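Spore germination protein B3 (Bacillus subtilis subsp. subtilis, PDB 3N54) takes part in the spore's response to the germinant mixture of L-asparagine, glucose, fructose and potassium ions, as a membrane lipoprotein of the GerABKC family. Local coordinates at residues 2-7 and 27-32; 23-28 and 49-54; 81-86 and 193-198; 105-110 and 168-173; 232-237 and 249-254. One frame throughout, in Å; residues are numbered along the deposited sequence.

Contact 1 of 5, residues 2-7 and 27-32; sequences IEQLSF and NLLPQS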
# COMPACT_ATOMS: atom_id res chain seq x y z
N ILE A 2 24.35 4.38 20.99
CA ILE A 2 25.63 3.70 20.74
C ILE A 2 25.63 2.26 21.24
O ILE A 2 25.34 2.01 22.41
CB ILE A 2 26.79 4.46 21.43
CG1 ILE A 2 26.78 5.94 21.03
CG2 ILE A 2 28.13 3.82 21.09
CD1 ILE A 2 27.79 6.78 21.79
N GLU A 3 25.99 1.33 20.36
CA GLU A 3 26.07 -0.10 20.68
C GLU A 3 27.52 -0.57 20.78
O GLU A 3 28.39 -0.04 20.09
CB GLU A 3 25.32 -0.95 19.64
CG GLU A 3 23.80 -0.75 19.61
CD GLU A 3 23.37 0.56 18.97
OE1 GLU A 3 24.00 0.97 17.96
OE2 GLU A 3 22.40 1.18 19.46
N GLN A 4 27.78 -1.56 21.62
CA GLN A 4 29.14 -2.08 21.83
C GLN A 4 29.71 -2.70 20.55
O GLN A 4 28.99 -3.34 19.79
CB GLN A 4 29.14 -3.09 22.98
CG GLN A 4 30.51 -3.63 23.36
CD GLN A 4 30.46 -4.53 24.58
OE1 GLN A 4 29.40 -4.76 25.17
NE2 GLN A 4 31.62 -5.06 24.97
N LEU A 5 31.01 -2.52 20.33
CA LEU A 5 31.67 -2.96 19.09
C LEU A 5 31.99 -4.45 19.02
O LEU A 5 32.40 -5.07 20.00
CB LEU A 5 32.97 -2.17 18.87
CG LEU A 5 32.83 -0.67 18.63
CD1 LEU A 5 34.20 0.00 18.69
CD2 LEU A 5 32.14 -0.39 17.31
N SER A 6 31.80 -5.01 17.82
CA SER A 6 32.12 -6.40 17.51
C SER A 6 32.47 -6.46 16.03
O SER A 6 31.72 -5.96 15.20
CB SER A 6 30.93 -7.31 17.81
OG SER A 6 31.09 -8.59 17.23
N PHE A 7 33.61 -7.08 15.71
CA PHE A 7 34.11 -7.15 14.33
C PHE A 7 34.09 -8.54 13.72
O PHE A 7 34.39 -8.69 12.53
CB PHE A 7 35.54 -6.62 14.27
CG PHE A 7 35.70 -5.26 14.87
CD1 PHE A 7 36.21 -5.10 16.16
CD2 PHE A 7 35.31 -4.12 14.17
CE1 PHE A 7 36.35 -3.84 16.73
CE2 PHE A 7 35.44 -2.86 14.74
CZ PHE A 7 35.96 -2.72 16.02
N ASN A 27 27.89 -12.07 18.06
CA ASN A 27 28.78 -10.96 17.79
C ASN A 27 29.96 -11.13 18.74
O ASN A 27 29.85 -10.85 19.93
CB ASN A 27 28.05 -9.63 18.01
CG ASN A 27 26.86 -9.47 17.07
OD1 ASN A 27 25.73 -9.21 17.50
ND2 ASN A 27 27.11 -9.64 15.78
N LEU A 28 31.08 -11.61 18.20
CA LEU A 28 32.22 -11.98 19.05
C LEU A 28 32.90 -10.76 19.66
O LEU A 28 33.09 -9.73 19.00
CB LEU A 28 33.22 -12.83 18.27
CG LEU A 28 32.65 -14.10 17.61
CD1 LEU A 28 33.75 -14.85 16.90
CD2 LEU A 28 31.94 -15.00 18.63
N LEU A 29 33.27 -10.89 20.93
CA LEU A 29 33.93 -9.83 21.67
C LEU A 29 35.34 -9.65 21.12
O LEU A 29 36.05 -10.62 20.95
CB LEU A 29 34.00 -10.20 23.16
CG LEU A 29 34.50 -9.13 24.13
CD1 LEU A 29 33.54 -7.95 24.17
CD2 LEU A 29 34.69 -9.73 25.53
N PRO A 30 35.72 -8.40 20.79
CA PRO A 30 37.08 -8.20 20.28
C PRO A 30 38.13 -8.62 21.32
O PRO A 30 38.06 -8.19 22.47
CB PRO A 30 37.15 -6.69 20.02
CG PRO A 30 35.74 -6.25 19.88
CD PRO A 30 34.92 -7.16 20.74
N GLN A 31 39.07 -9.47 20.91
CA GLN A 31 40.13 -9.95 21.81
C GLN A 31 41.38 -9.10 21.63
O GLN A 31 41.71 -8.68 20.52
CB GLN A 31 40.45 -11.42 21.53
CG GLN A 31 41.59 -11.99 22.39
CD GLN A 31 41.96 -13.42 22.02
OE1 GLN A 31 41.22 -14.11 21.31
NE2 GLN A 31 43.12 -13.87 22.49
N SER A 32 42.09 -8.86 22.74
CA SER A 32 43.32 -8.07 22.72
C SER A 32 44.51 -8.93 22.29
O SER A 32 44.65 -10.08 22.71
CB SER A 32 43.59 -7.46 24.10
OG SER A 32 43.77 -8.47 25.09
O HOH W 1 29.56 -9.01 14.96
O HOH W 2 35.00 -8.73 17.43

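Contact 2 of 5, residues 23-28 and 49-54; sequences LTYQNL and HGKTIL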
# COMPACT_ATOMS: atom_id res chain seq x y z
N LEU A 23 19.28 -21.63 15.38
CA LEU A 23 20.56 -21.04 15.04
C LEU A 23 20.66 -19.72 15.78
O LEU A 23 19.81 -18.86 15.60
CB LEU A 23 20.69 -20.79 13.55
CG LEU A 23 20.99 -22.00 12.66
CD1 LEU A 23 19.81 -22.96 12.59
CD2 LEU A 23 21.38 -21.53 11.26
N THR A 24 21.68 -19.58 16.64
CA THR A 24 21.90 -18.33 17.34
C THR A 24 23.22 -17.74 16.86
O THR A 24 24.29 -18.26 17.16
CB THR A 24 21.95 -18.51 18.87
OG1 THR A 24 20.80 -19.25 19.30
CG2 THR A 24 21.95 -17.14 19.58
N TYR A 25 23.14 -16.66 16.09
CA TYR A 25 24.33 -15.96 15.64
C TYR A 25 24.93 -15.18 16.81
O TYR A 25 24.24 -14.89 17.78
CB TYR A 25 24.01 -15.05 14.45
CG TYR A 25 23.78 -15.84 13.18
CD1 TYR A 25 22.57 -16.49 12.95
CD2 TYR A 25 24.79 -15.96 12.23
CE1 TYR A 25 22.37 -17.22 11.79
CE2 TYR A 25 24.60 -16.69 11.07
CZ TYR A 25 23.38 -17.32 10.86
OH TYR A 25 23.20 -18.04 9.70
N GLN A 26 26.21 -14.88 16.71
CA GLN A 26 26.97 -14.28 17.81
C GLN A 26 27.87 -13.16 17.32
O GLN A 26 28.54 -13.29 16.29
CB GLN A 26 27.84 -15.35 18.47
CG GLN A 26 27.12 -16.65 18.86
CD GLN A 26 26.13 -16.47 20.00
OE1 GLN A 26 25.23 -17.29 20.20
NE2 GLN A 26 26.30 -15.40 20.75
N ASN A 27 27.89 -12.07 18.06
CA ASN A 27 28.78 -10.96 17.79
C ASN A 27 29.96 -11.13 18.74
O ASN A 27 29.85 -10.85 19.93
CB ASN A 27 28.05 -9.63 18.01
CG ASN A 27 26.86 -9.47 17.07
OD1 ASN A 27 25.73 -9.21 17.50
ND2 ASN A 27 27.11 -9.64 15.78
N LEU A 28 31.08 -11.61 18.20
CA LEU A 28 32.22 -11.98 19.05
C LEU A 28 32.90 -10.76 19.66
O LEU A 28 33.09 -9.73 19.00
CB LEU A 28 33.22 -12.83 18.27
CG LEU A 28 32.65 -14.10 17.61
CD1 LEU A 28 33.75 -14.85 16.90
CD2 LEU A 28 31.94 -15.00 18.63
N HIS A 49 24.39 -11.40 21.62
CA HIS A 49 23.94 -12.44 20.72
C HIS A 49 23.38 -11.73 19.50
O HIS A 49 22.89 -10.62 19.61
CB HIS A 49 22.87 -13.33 21.36
CG HIS A 49 23.33 -13.99 22.62
ND1 HIS A 49 22.81 -13.67 23.86
CD2 HIS A 49 24.30 -14.91 22.84
CE1 HIS A 49 23.42 -14.39 24.78
NE2 HIS A 49 24.33 -15.15 24.20
N GLY A 50 23.50 -12.36 18.34
CA GLY A 50 22.97 -11.81 17.11
C GLY A 50 21.58 -12.37 16.89
O GLY A 50 20.89 -12.71 17.84
N LYS A 51 21.18 -12.48 15.63
CA LYS A 51 19.86 -12.99 15.32
C LYS A 51 19.72 -14.48 15.67
O LYS A 51 20.69 -15.23 15.71
CB LYS A 51 19.50 -12.76 13.85
CG LYS A 51 20.29 -13.59 12.86
CD LYS A 51 19.92 -13.19 11.43
CE LYS A 51 20.87 -13.79 10.43
NZ LYS A 51 20.65 -13.23 9.07
N THR A 52 18.47 -14.86 15.90
CA THR A 52 18.10 -16.22 16.19
C THR A 52 17.17 -16.69 15.09
O THR A 52 16.24 -15.97 14.71
CB THR A 52 17.40 -16.32 17.55
OG1 THR A 52 18.32 -15.94 18.58
CG2 THR A 52 16.89 -17.73 17.81
N ILE A 53 17.43 -17.88 14.56
CA ILE A 53 16.58 -18.50 13.56
C ILE A 53 15.98 -19.78 14.13
O ILE A 53 16.71 -20.67 14.56
CB ILE A 53 17.35 -18.83 12.28
CG1 ILE A 53 18.07 -17.59 11.74
CG2 ILE A 53 16.41 -19.38 11.22
CD1 ILE A 53 18.77 -17.85 10.39
N LEU A 54 14.64 -19.84 14.15
CA LEU A 54 13.92 -21.01 14.63
C LEU A 54 13.24 -21.69 13.46
O LEU A 54 12.55 -21.04 12.66
CB LEU A 54 12.88 -20.62 15.68
CG LEU A 54 13.38 -20.24 17.07
CD1 LEU A 54 12.23 -19.71 17.92
CD2 LEU A 54 14.07 -21.41 17.78

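Contact 3 of 5, residues 81-86 and 193-198; sequences LMRNQN and VGFLSA. With SO4 (sulfate ion), chain H.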
# COMPACT_ATOMS: atom_id res chain seq x y z
N LEU A 81 6.04 -1.85 12.06
CA LEU A 81 7.27 -1.76 11.28
C LEU A 81 7.19 -0.64 10.24
O LEU A 81 8.10 0.18 10.16
CB LEU A 81 7.60 -3.10 10.63
CG LEU A 81 8.85 -3.08 9.74
CD1 LEU A 81 9.66 -4.35 9.91
CD2 LEU A 81 8.48 -2.85 8.28
N MET A 82 6.11 -0.61 9.47
CA MET A 82 5.94 0.42 8.44
C MET A 82 5.85 1.83 9.02
O MET A 82 6.29 2.79 8.38
CB MET A 82 4.68 0.14 7.61
CG MET A 82 4.74 -1.10 6.75
SD MET A 82 3.31 -1.25 5.66
CE MET A 82 2.01 -1.51 6.87
N ARG A 83 5.25 1.96 10.20
CA ARG A 83 5.11 3.27 10.84
C ARG A 83 6.44 3.78 11.40
O ARG A 83 6.66 4.99 11.42
CB ARG A 83 4.05 3.24 11.97
CG ARG A 83 2.61 3.21 11.48
CD ARG A 83 1.62 3.31 12.65
NE ARG A 83 0.22 3.16 12.25
CZ ARG A 83 -0.55 4.13 11.78
NH1 ARG A 83 -1.81 3.86 11.46
NH2 ARG A 83 -0.10 5.37 11.63
N ASN A 84 7.31 2.88 11.83
CA ASN A 84 8.57 3.27 12.46
C ASN A 84 9.83 3.20 11.59
O ASN A 84 10.85 3.78 11.95
CB ASN A 84 8.80 2.43 13.72
CG ASN A 84 7.72 2.62 14.75
OD1 ASN A 84 7.30 1.67 15.40
ND2 ASN A 84 7.26 3.86 14.90
N GLN A 85 9.76 2.53 10.45
CA GLN A 85 10.97 2.31 9.63
C GLN A 85 10.76 2.55 8.15
O GLN A 85 9.71 2.23 7.59
CB GLN A 85 11.45 0.87 9.79
CG GLN A 85 11.65 0.42 11.22
CD GLN A 85 12.67 1.26 11.97
OE1 GLN A 85 13.54 1.90 11.37
NE2 GLN A 85 12.57 1.26 13.30
N ASN A 86 11.79 3.13 7.52
CA ASN A 86 11.87 3.27 6.08
C ASN A 86 11.73 1.87 5.48
O ASN A 86 12.59 1.01 5.72
CB ASN A 86 13.20 3.92 5.69
CG ASN A 86 13.32 4.17 4.20
OD1 ASN A 86 12.99 3.32 3.38
ND2 ASN A 86 13.80 5.36 3.84
N VAL A 193 2.04 6.51 7.05
CA VAL A 193 1.50 7.61 7.87
C VAL A 193 0.01 7.45 8.16
O VAL A 193 -0.56 8.21 8.95
CB VAL A 193 1.76 8.98 7.22
CG1 VAL A 193 3.27 9.26 7.16
CG2 VAL A 193 1.13 9.07 5.84
N GLY A 194 -0.63 6.46 7.53
CA GLY A 194 -2.03 6.16 7.80
C GLY A 194 -2.60 5.13 6.85
O GLY A 194 -1.89 4.66 5.96
N PHE A 195 -3.87 4.79 7.05
CA PHE A 195 -4.60 3.88 6.17
C PHE A 195 -5.86 4.54 5.61
O PHE A 195 -6.47 5.39 6.26
CB PHE A 195 -5.07 2.64 6.93
CG PHE A 195 -3.97 1.70 7.33
CD1 PHE A 195 -3.56 0.68 6.49
CD2 PHE A 195 -3.38 1.81 8.58
CE1 PHE A 195 -2.57 -0.20 6.87
CE2 PHE A 195 -2.39 0.93 8.97
CZ PHE A 195 -1.98 -0.07 8.11
N LEU A 196 -6.24 4.13 4.41
CA LEU A 196 -7.51 4.48 3.84
C LEU A 196 -8.36 3.21 3.93
O LEU A 196 -7.83 2.10 3.81
CB LEU A 196 -7.36 4.93 2.38
CG LEU A 196 -6.64 6.26 2.12
CD1 LEU A 196 -6.61 6.58 0.63
CD2 LEU A 196 -7.29 7.40 2.89
N SER A 197 -9.66 3.37 4.15
CA SER A 197 -10.56 2.23 4.21
C SER A 197 -10.77 1.69 2.80
O SER A 197 -10.40 2.33 1.82
CB SER A 197 -11.91 2.65 4.81
OG SER A 197 -12.56 3.62 3.99
N ALA A 198 -11.37 0.50 2.72
CA ALA A 198 -11.73 -0.10 1.44
C ALA A 198 -12.60 0.84 0.62
O ALA A 198 -12.34 1.03 -0.57
CB ALA A 198 -12.46 -1.42 1.67
S SO4 H . -3.60 7.07 11.74
O1 SO4 H . -3.59 6.87 13.19
O2 SO4 H . -4.21 5.91 11.06
O3 SO4 H . -4.41 8.23 11.37
O4 SO4 H . -2.24 7.30 11.26

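Contact 4 of 5, residues 105-110 and 168-173; sequences YLMAAR and QAVKNE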
# COMPACT_ATOMS: atom_id res chain seq x y z
N TYR A 105 5.09 -9.55 -4.89
CA TYR A 105 4.10 -8.61 -4.37
C TYR A 105 4.51 -8.04 -3.03
O TYR A 105 5.10 -8.73 -2.20
CB TYR A 105 2.74 -9.28 -4.19
CG TYR A 105 2.10 -9.79 -5.45
CD1 TYR A 105 1.45 -8.93 -6.32
CD2 TYR A 105 2.10 -11.15 -5.76
CE1 TYR A 105 0.83 -9.40 -7.48
CE2 TYR A 105 1.49 -11.63 -6.91
CZ TYR A 105 0.86 -10.75 -7.77
OH TYR A 105 0.26 -11.22 -8.92
N LEU A 106 4.16 -6.78 -2.80
CA LEU A 106 4.40 -6.11 -1.54
C LEU A 106 3.06 -5.64 -0.99
O LEU A 106 2.29 -5.00 -1.70
CB LEU A 106 5.33 -4.93 -1.73
CG LEU A 106 5.70 -4.17 -0.46
CD1 LEU A 106 6.51 -5.07 0.46
CD2 LEU A 106 6.44 -2.87 -0.78
N MET A 107 2.78 -5.96 0.28
CA MET A 107 1.51 -5.60 0.90
C MET A 107 1.66 -5.19 2.35
O MET A 107 2.66 -5.49 3.00
CB MET A 107 0.54 -6.75 0.83
CG MET A 107 0.27 -7.17 -0.58
SD MET A 107 -1.35 -7.82 -0.75
CE MET A 107 -1.45 -7.92 -2.54
N ALA A 108 0.63 -4.50 2.84
CA ALA A 108 0.60 -3.95 4.17
C ALA A 108 -0.43 -4.67 5.02
O ALA A 108 -1.50 -5.04 4.53
CB ALA A 108 0.29 -2.46 4.12
N ALA A 109 -0.10 -4.87 6.28
CA ALA A 109 -1.05 -5.45 7.22
C ALA A 109 -1.45 -4.40 8.23
O ALA A 109 -0.62 -3.62 8.69
CB ALA A 109 -0.43 -6.64 7.94
N ARG A 110 -2.73 -4.36 8.56
CA ARG A 110 -3.17 -3.62 9.71
C ARG A 110 -2.80 -4.53 10.86
O ARG A 110 -3.10 -5.72 10.83
CB ARG A 110 -4.67 -3.37 9.66
CG ARG A 110 -5.08 -2.44 8.54
CD ARG A 110 -6.58 -2.46 8.32
NE ARG A 110 -6.99 -1.57 7.25
CZ ARG A 110 -7.34 -0.29 7.40
NH1 ARG A 110 -7.33 0.29 8.60
NH2 ARG A 110 -7.71 0.42 6.34
N GLN A 168 -1.71 -1.94 -0.98
CA GLN A 168 -2.88 -2.70 -0.57
C GLN A 168 -2.74 -3.18 0.87
O GLN A 168 -1.71 -3.72 1.23
CB GLN A 168 -3.08 -3.93 -1.46
CG GLN A 168 -4.27 -4.82 -1.05
CD GLN A 168 -5.60 -4.12 -1.23
OE1 GLN A 168 -5.94 -3.71 -2.33
NE2 GLN A 168 -6.37 -4.00 -0.14
N ALA A 169 -3.78 -2.99 1.67
CA ALA A 169 -3.76 -3.44 3.06
C ALA A 169 -4.59 -4.71 3.23
O ALA A 169 -5.56 -4.92 2.49
CB ALA A 169 -4.27 -2.35 3.98
N VAL A 170 -4.19 -5.56 4.17
CA VAL A 170 -4.97 -6.73 4.56
C VAL A 170 -5.17 -6.73 6.07
O VAL A 170 -4.37 -6.18 6.82
CB VAL A 170 -4.31 -8.05 4.14
CG1 VAL A 170 -4.16 -8.12 2.63
CG2 VAL A 170 -2.96 -8.22 4.82
N LYS A 171 -6.26 -7.34 6.52
CA LYS A 171 -6.58 -7.40 7.94
C LYS A 171 -7.14 -8.75 8.31
O LYS A 171 -7.97 -9.31 7.58
CB LYS A 171 -7.57 -6.30 8.33
CG LYS A 171 -7.93 -6.25 9.82
CD LYS A 171 -8.70 -4.97 10.16
CE LYS A 171 -9.07 -4.88 11.64
NZ LYS A 171 -10.30 -5.66 11.98
N ASN A 172 -6.68 -9.28 9.44
CA ASN A 172 -7.18 -10.53 9.97
C ASN A 172 -8.40 -10.19 10.83
O ASN A 172 -8.26 -9.87 12.01
CB ASN A 172 -6.08 -11.22 10.78
CG ASN A 172 -6.27 -12.72 10.87
OD1 ASN A 172 -6.95 -13.32 10.04
ND2 ASN A 172 -5.64 -13.34 11.86
N GLU A 173 -9.59 -10.25 10.23
CA GLU A 173 -10.83 -9.85 10.91
C GLU A 173 -11.46 -11.00 11.72
O GLU A 173 -12.65 -11.29 11.58
CB GLU A 173 -11.85 -9.30 9.91
CG GLU A 173 -11.32 -8.13 9.08
CD GLU A 173 -12.37 -7.51 8.15
OE1 GLU A 173 -11.98 -6.70 7.28
OE2 GLU A 173 -13.57 -7.85 8.27
O HOH W 3 0.03 -3.67 -2.50

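Contact 5 of 5, residues 232-237 and 249-254; sequences SKTKIK and ISVKTK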
# COMPACT_ATOMS: atom_id res chain seq x y z
N SER A 232 -14.90 2.92 -16.83
CA SER A 232 -14.75 4.28 -16.30
C SER A 232 -13.47 4.93 -16.80
O SER A 232 -12.43 4.27 -16.92
CB SER A 232 -14.77 4.27 -14.77
OG SER A 232 -14.84 5.59 -14.25
N LYS A 233 -13.54 6.22 -17.09
CA LYS A 233 -12.41 6.99 -17.60
C LYS A 233 -12.31 8.32 -16.87
O LYS A 233 -13.33 8.91 -16.50
CB LYS A 233 -12.58 7.25 -19.10
CG LYS A 233 -12.74 5.99 -19.94
CD LYS A 233 -12.84 6.31 -21.43
CE LYS A 233 -12.87 5.05 -22.29
NZ LYS A 233 -12.86 5.34 -23.75
N THR A 234 -11.09 8.79 -16.66
CA THR A 234 -10.86 10.07 -15.99
C THR A 234 -9.89 10.96 -16.76
O THR A 234 -8.85 10.49 -17.22
CB THR A 234 -10.30 9.86 -14.56
OG1 THR A 234 -11.33 9.35 -13.71
CG2 THR A 234 -9.77 11.17 -13.99
N LYS A 235 -10.25 12.23 -16.90
CA LYS A 235 -9.38 13.23 -17.49
C LYS A 235 -9.08 14.28 -16.43
O LYS A 235 -9.99 14.78 -15.78
CB LYS A 235 -10.02 13.88 -18.72
CG LYS A 235 -10.04 12.99 -19.95
CD LYS A 235 -10.52 13.76 -21.19
CE LYS A 235 -10.40 12.94 -22.46
NZ LYS A 235 -9.00 12.54 -22.78
N ILE A 236 -7.79 14.59 -16.24
CA ILE A 236 -7.37 15.57 -15.25
C ILE A 236 -6.67 16.74 -15.92
O ILE A 236 -5.66 16.55 -16.60
CB ILE A 236 -6.41 14.94 -14.22
CG1 ILE A 236 -7.09 13.77 -13.50
CG2 ILE A 236 -5.97 15.98 -13.21
CD1 ILE A 236 -6.24 13.15 -12.41
N LYS A 237 -7.20 17.94 -15.72
CA LYS A 237 -6.64 19.15 -16.29
C LYS A 237 -6.28 20.14 -15.18
O LYS A 237 -7.16 20.82 -14.65
CB LYS A 237 -7.64 19.78 -17.27
CG LYS A 237 -7.11 21.00 -18.00
CD LYS A 237 -8.10 21.53 -19.02
CE LYS A 237 -7.50 22.66 -19.85
NZ LYS A 237 -8.45 23.19 -20.87
N ILE A 249 -11.02 17.73 -12.60
CA ILE A 249 -11.11 16.29 -12.80
C ILE A 249 -12.46 15.93 -13.39
O ILE A 249 -13.51 16.30 -12.84
CB ILE A 249 -10.90 15.53 -11.48
CG1 ILE A 249 -9.52 15.84 -10.91
CG2 ILE A 249 -11.09 14.03 -11.70
CD1 ILE A 249 -9.14 15.01 -9.70
N SER A 250 -12.43 15.22 -14.50
CA SER A 250 -13.63 14.76 -15.18
C SER A 250 -13.70 13.26 -15.06
O SER A 250 -12.72 12.57 -15.33
CB SER A 250 -13.58 15.17 -16.66
OG SER A 250 -14.77 14.80 -17.33
N VAL A 251 -14.85 12.74 -14.63
CA VAL A 251 -15.05 11.31 -14.48
C VAL A 251 -16.25 10.89 -15.32
O VAL A 251 -17.35 11.40 -15.14
CB VAL A 251 -15.28 10.90 -13.00
CG1 VAL A 251 -15.60 9.42 -12.89
CG2 VAL A 251 -14.07 11.25 -12.15
N LYS A 252 -16.02 9.97 -16.25
CA LYS A 252 -17.07 9.40 -17.08
C LYS A 252 -17.11 7.90 -16.81
O LYS A 252 -16.12 7.21 -17.04
CB LYS A 252 -16.83 9.69 -18.56
CG LYS A 252 -17.01 11.16 -18.93
CD LYS A 252 -16.91 11.37 -20.44
CE LYS A 252 -17.31 12.79 -20.83
NZ LYS A 252 -17.35 12.99 -22.31
N THR A 253 -18.25 7.42 -16.33
CA THR A 253 -18.40 6.02 -15.96
C THR A 253 -19.69 5.43 -16.53
O THR A 253 -20.75 6.05 -16.44
CB THR A 253 -18.43 5.85 -14.43
OG1 THR A 253 -17.36 6.60 -13.84
CG2 THR A 253 -18.30 4.39 -14.03
N LYS A 254 -19.59 4.24 -17.10
CA LYS A 254 -20.74 3.50 -17.60
C LYS A 254 -20.94 2.31 -16.67
O LYS A 254 -19.96 1.68 -16.25
CB LYS A 254 -20.51 3.03 -19.04
CG LYS A 254 -20.40 4.16 -20.05
CD LYS A 254 -20.24 3.62 -21.47
CE LYS A 254 -20.28 4.72 -22.52
NZ LYS A 254 -20.12 4.19 -23.91

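Contact 1 of 5, residues 2-7 and 27-32
S6 reaches L28 with its hydroxyl, and the CD1 side of the F7 ring meets CG of P30. OG of S6 is anti to its own backbone N (chi1 166°). It donates to O of L28 at 2.9 Å. The donor is tilted 35° from the carbonyl plane. The same OG also lies 3.3 Å from CB of N27. The F7 and P30 side chains cross at about a right angle, with CD1 of F7 3.9 Å from CG of P30. The proline ring also comes up to the backbone of the loop, where its CD is 3.4 Å from O of L5. Q4 stretches out, CG anti to the backbone N and the chain extended beyond it. Its NE2 ends 3.6 Å from CD1 of L29, the two side chains crossing obliquely.

The loop 2-7 leads into strand 8-15. Segment 27-32 is the end of strand 21-28 and the loop after it. T47 of strand 46-55 also touches Q4, S6 and L29.

Two waters complete the polar part. One gives a hydrogen to OG of S6 and takes one from ND2 of N27. The other takes the F7 N-H and donates to O of L28, at 2.7 Å. O of L28 accepts from both S6 OG and a water, so this surface contact combines one direct hydrogen bond with two water bridges.

Contact 2 of 5, residues 23-28 and 49-54
A three-stranded antiparallel sheet holds this contact between its middle strand 21-28 and the outer strand 46-55. L23 and I53 form a hydrogen-bonded pair. N of I53 gives to O of L23 at 2.8 Å, and N of L23 gives to O of I53 at 2.9 Å. Between T24 and Q26 the register shifts by one, a beta bulge. Within it N of Y25 bonds to O of K51, and N of G50 bonds to O of Y25 at 2.7 Å, coming from 52° out of the carbonyl plane.

The Y25 ring and the K51 chain lie side by side and point the same way. CE of K51 sits over one ring face, 4.2 Å from the ring centroid, as a CH-pi contact. NZ is farther off, at most a weak cation-pi attraction. At the ring edge CD1 of I53 is 3.9 Å from CE1 of Y25. Y25 also touches R9 and L11 of strand 8-15, the neighbour beyond strand 21-28. On the face of T24, CG2 is 4.0 Å from OG1 of T52.

Contact 3 of 5, residues 81-86 and 193-198
A sulfate-binding spot lies where helix 79-84 meets the edge strand 191-196 of the mixed five-stranded sheet. The ion probably comes from the crystallisation liquor. R83 runs out from the helix, its chain extended from CG to NE, and presents two guanidinium nitrogens to it. NH2 donates to sulfate O4 at 2.9 Å, with O4 at the guanidinium edge and in its plane. NH1 donates to O2 at 3.2 Å. NE of R83 has a salt bridge to E79, which would help to fix the guanidinium.

F195 is beside the same group. NH1 of R83 comes to the edge of its ring, 3.9 Å from CD2. M82 leaves the same helix and meets the far end of that ring, its CE 4.4 Å from CZ of F195. M82 also packs on V87 of the next helix and on L192. No hydrogen bond joins the two segments directly. The carbonyl O of V193 and sulfate O4, which NH2 of R83 holds, are simply two oxygens in close approach at 3.0 Å.

Contact 4 of 5, residues 105-110 and 168-173
Strands 105-109 and 168-172 run parallel in sense, with short axes 4.5 Å apart at closest and turned 46° against each other. Three backbone bonds join them. N of A108 gives to O of Q168, N of V170 gives to O of A108 at 2.8 Å, and N of R110 gives to O of V170. Before the first of these, a water takes the N-H of Q168 and donates to O of L106, filling the step in the ladder.

CG2 of V170 lies 3.5 Å from O of A108. The same methyl is 4.3 Å from CB of A109, on the face that also meets V116. M107 and Q168 lie side by side and point the same way, with SD of M107 4.2 Å from CG of Q168. The Q168 chain bends at chi2 (66°). Its NE2 donates to O of A169, with the partner in the amide plane at 2.9 Å. That internal bond fixes the rotation of the amide.

R110 carries CD across the K171 chain, 3.8 Å from its CD. Its NE pairs with D180 in a salt bridge, and the side chain also rests on F195. A169 touches F195 as well. A108 and A169 are paired and put their CB atoms on the same face. The contact is one of the two parallel pairings of a mixed sheet, in which 105-109 lies between 74-77 and 165-172.

Contact 5 of 5, residues 232-237 and 249-254
S232 opens the contact by meeting T253 in a non-hydrogen-bonded pair. Its OG, anti to its own backbone N (chi1 -171°), is hydrogen-bonded to OG1 of T253 at 2.7 Å, and either hydroxyl could donate. CB of S232 also lies 3.6 Å from CG2 of T253. K233 follows with two backbone bonds to K252. N of K233 gives to O of K252 at 2.8 Å, and N of K252 gives back to O of K233. Both lysine chains lead away from the partner strand.

T234 turns to the same face as S232. Its CG2 touches CG2 of I249 at 3.9 Å, while its OG1 is 3.7 Å from CG2 of V251. That hydroxyl is hydrogen-bonded to O of V207. K235 repeats the doubly bonded pattern with S250, N of S250 giving to O of K235 at 2.8 Å. Here CB of K235 and CB of S250 are 4.3 Å apart. I236 lies alongside I249 and points the same way, CG1 to CG1 at 4.1 Å.

The two strands form an antiparallel hairpin with K233, K235, S250 and K252 on one face. Helix 198-208 packs on the other: W206 meets S232 and V251 and bonds to OG1 of T253, and V207 meets I249. I236 also touches helix 306-313. Strand 333-342 continues the sheet beyond 245-258.

How the contacts relate
The five contacts follow the chain from a small antiparallel sheet through a mixed middle sheet to a four-stranded one. Contacts 1 and 2 share strand 21-28 and residues N27 and L28, with centres 14 Å apart. Contacts 3 and 4 meet in the middle sheet, centres 10 Å apart. M82 touches A108 there, and R110 reaches F195 and L196. Contact 4 falls in sequence between the two segments of contact 3, which joins the N-terminal domain to the C-terminal part of the chain. Contact 5 belongs to the third sheet, about 55 Å from contact 2 between centres. The chain is thus elongated, with separate sheets set in a row.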